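Local coordinates for protein putative TRAP PERIPLASMIC SOLUTE BINDING PROTEIN (Haemophilus influenzae, PDB 4PBQ) that binds L-gulonate and, as a TRAP periplasmic solute-binding protein, probably delivers it to a membrane transporter for uptake, at residues Lys241-Ile246 / Ile253-Ala258. Residues are numbered along the deposited sequence; the frame is centred on the assembly and turned at random.
Sequences KTWNKI and IFEKAA
W243 reaches helix 248-281 with the benzo edge of its indole, CZ3 lying 3.7 Å from CB of F254. A first torsion of -164°, with CG anti to the backbone N, sends the ring across the gap between the backbones. The six-membered ring and the F254 ring form an offset edge-to-face pair: centroids 6.0 Å apart, planes at 77°, the indole edge directed at the phenyl face. Farther round the same edge, E255 OE2 lies near the indole plane, 3.5 Å from CZ2, its carboxylate tilted against the ring; this C-H to oxygen approach is probably mildly favourable. From W243 a type I beta turn, closed by I246 N to W243 O at 3.0 Å, brings I246 round to F254. There I246 CD1 sits over one phenyl face, offset toward the rim, 4.2 Å from the centroid and 22° off the normal, a CH-pi contact. This buried aromatic contact thus joins the end of helix 240-243 and the turn after it to an early part of helix 248-281, against the mixed sheet of this family 7 solute-binding protein: W243 packs on L139 of strand 136-151 and I238 of strand 231-239, while F254 touches I238, I51 of helix 38-54 and, edge-to-face, Y59.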
loop_
_atom_site.group_PDB
_atom_site.type_symbol
_atom_site.label_atom_id
_atom_site.label_comp_id
_atom_site.label_asym_id
_atom_site.label_seq_id
_atom_site.Cartn_x
_atom_site.Cartn_y
_atom_site.Cartn_z
ATOM N N LYS A 241 14.002 -12.208 -12.792
ATOM C CA LYS A 241 14.178 -13.276 -13.766
ATOM C C LYS A 241 13.602 -12.881 -15.115
ATOM O O LYS A 241 14.202 -13.178 -16.148
ATOM C CB LYS A 241 13.549 -14.567 -13.278
ATOM C CG LYS A 241 14.275 -15.205 -12.092
ATOM C CD LYS A 241 13.521 -16.439 -11.591
ATOM C CE LYS A 241 14.446 -17.449 -10.906
ATOM N NZ LYS A 241 15.265 -16.849 -9.813
ATOM N N THR A 242 12.444 -12.215 -15.092
ATOM C CA THR A 242 11.857 -11.652 -16.304
ATOM C C THR A 242 12.676 -10.482 -16.853
ATOM O O THR A 242 12.979 -10.408 -18.063
ATOM C CB THR A 242 10.425 -11.217 -16.026
ATOM O OG1 THR A 242 9.623 -12.386 -15.810
ATOM C CG2 THR A 242 9.863 -10.404 -17.164
ATOM N N TRP A 243 13.039 -9.562 -15.971
ATOM C CA TRP A 243 13.783 -8.368 -16.363
ATOM C C TRP A 243 15.109 -8.715 -17.048
ATOM O O TRP A 243 15.481 -8.086 -18.022
ATOM C CB TRP A 243 14.039 -7.525 -15.116
ATOM C CG TRP A 243 14.448 -6.091 -15.317
ATOM C CD1 TRP A 243 15.600 -5.509 -14.851
ATOM C CD2 TRP A 243 13.713 -5.036 -15.976
ATOM N NE1 TRP A 243 15.635 -4.187 -15.183
ATOM C CE2 TRP A 243 14.491 -3.860 -15.862
ATOM C CE3 TRP A 243 12.484 -4.973 -16.640
ATOM C CZ2 TRP A 243 14.100 -2.646 -16.423
ATOM C CZ3 TRP A 243 12.073 -3.768 -17.172
ATOM C CH2 TRP A 243 12.873 -2.614 -17.058
ATOM N N ASN A 244 15.800 -9.749 -16.567
ATOM C CA ASN A 244 17.099 -10.096 -17.117
ATOM C C ASN A 244 17.030 -10.790 -18.481
ATOM O O ASN A 244 18.059 -11.112 -19.060
ATOM C CB ASN A 244 17.884 -10.954 -16.120
ATOM C CG ASN A 244 18.385 -10.162 -14.929
ATOM O OD1 ASN A 244 18.474 -8.932 -14.967
ATOM N ND2 ASN A 244 18.720 -10.870 -13.857
ATOM N N LYS A 245 15.819 -11.013 -18.980
ATOM C CA LYS A 245 15.614 -11.550 -20.318
ATOM C C LYS A 245 15.267 -10.437 -21.310
ATOM O O LYS A 245 15.150 -10.680 -22.524
ATOM C CB LYS A 245 14.474 -12.564 -20.285
ATOM C CG LYS A 245 14.757 -13.832 -19.469
ATOM C CD LYS A 245 13.462 -14.682 -19.386
ATOM C CE LYS A 245 13.597 -15.851 -18.446
ATOM N NZ LYS A 245 14.614 -16.833 -18.905
ATOM N N ILE A 246 15.134 -9.221 -20.786
ATOM C CA ILE A 246 14.702 -8.079 -21.581
ATOM C C ILE A 246 15.908 -7.208 -21.865
ATOM O O ILE A 246 16.546 -6.695 -20.951
ATOM C CB ILE A 246 13.632 -7.280 -20.835
ATOM C CG1 ILE A 246 12.400 -8.149 -20.576
ATOM C CG2 ILE A 246 13.234 -6.039 -21.620
ATOM C CD1 ILE A 246 11.329 -7.449 -19.785
ATOM N N ILE A 253 11.726 1.163 -22.753
ATOM C CA ILE A 253 10.301 1.306 -23.044
ATOM C C ILE A 253 9.451 0.942 -21.814
ATOM O O ILE A 253 8.481 1.625 -21.516
ATOM C CB ILE A 253 9.896 0.469 -24.259
ATOM C CG1 ILE A 253 10.634 1.017 -25.494
ATOM C CG2 ILE A 253 8.399 0.549 -24.479
ATOM C CD1 ILE A 253 10.452 0.192 -26.741
ATOM N N PHE A 254 9.818 -0.122 -21.101
ATOM C CA PHE A 254 9.142 -0.475 -19.849
ATOM C C PHE A 254 9.270 0.666 -18.855
ATOM O O PHE A 254 8.331 0.969 -18.143
ATOM C CB PHE A 254 9.733 -1.741 -19.209
ATOM C CG PHE A 254 9.175 -3.026 -19.752
ATOM C CD1 PHE A 254 9.434 -3.413 -21.059
ATOM C CD2 PHE A 254 8.384 -3.842 -18.948
ATOM C CE1 PHE A 254 8.908 -4.603 -21.569
ATOM C CE2 PHE A 254 7.869 -5.028 -19.417
ATOM C CZ PHE A 254 8.122 -5.421 -20.749
ATOM N N GLU A 255 10.447 1.284 -18.792
ATOM C CA GLU A 255 10.667 2.392 -17.849
ATOM C C GLU A 255 9.845 3.634 -18.216
ATOM O O GLU A 255 9.321 4.314 -17.333
ATOM C CB GLU A 255 12.154 2.713 -17.748
ATOM C CG GLU A 255 12.927 1.607 -17.042
ATOM C CD GLU A 255 14.416 1.535 -17.437
ATOM O OE1 GLU A 255 14.878 2.293 -18.311
ATOM O OE2 GLU A 255 15.126 0.690 -16.867
ATOM N N LYS A 256 9.745 3.925 -19.506
ATOM C CA LYS A 256 8.881 5.009 -20.003
ATOM C C LYS A 256 7.438 4.753 -19.579
ATOM O O LYS A 256 6.732 5.634 -19.108
ATOM C CB LYS A 256 8.967 5.084 -21.540
ATOM C CG LYS A 256 8.033 6.126 -22.190
ATOM C CD LYS A 256 8.097 6.082 -23.745
ATOM C CE LYS A 256 7.167 7.091 -24.396
ATOM N NZ LYS A 256 7.336 7.151 -25.876
ATOM N N ALA A 257 6.997 3.521 -19.763
ATOM C CA ALA A 257 5.633 3.154 -19.419
ATOM C C ALA A 257 5.412 3.266 -17.894
ATOM O O ALA A 257 4.344 3.674 -17.436
ATOM C CB ALA A 257 5.344 1.768 -19.924
ATOM N N ALA A 258 6.412 2.890 -17.119
ATOM C CA ALA A 258 6.281 2.922 -15.656
ATOM C C ALA A 258 6.224 4.362 -15.174
ATOM O O ALA A 258 5.473 4.679 -14.260
ATOM C CB ALA A 258 7.443 2.189 -14.996
#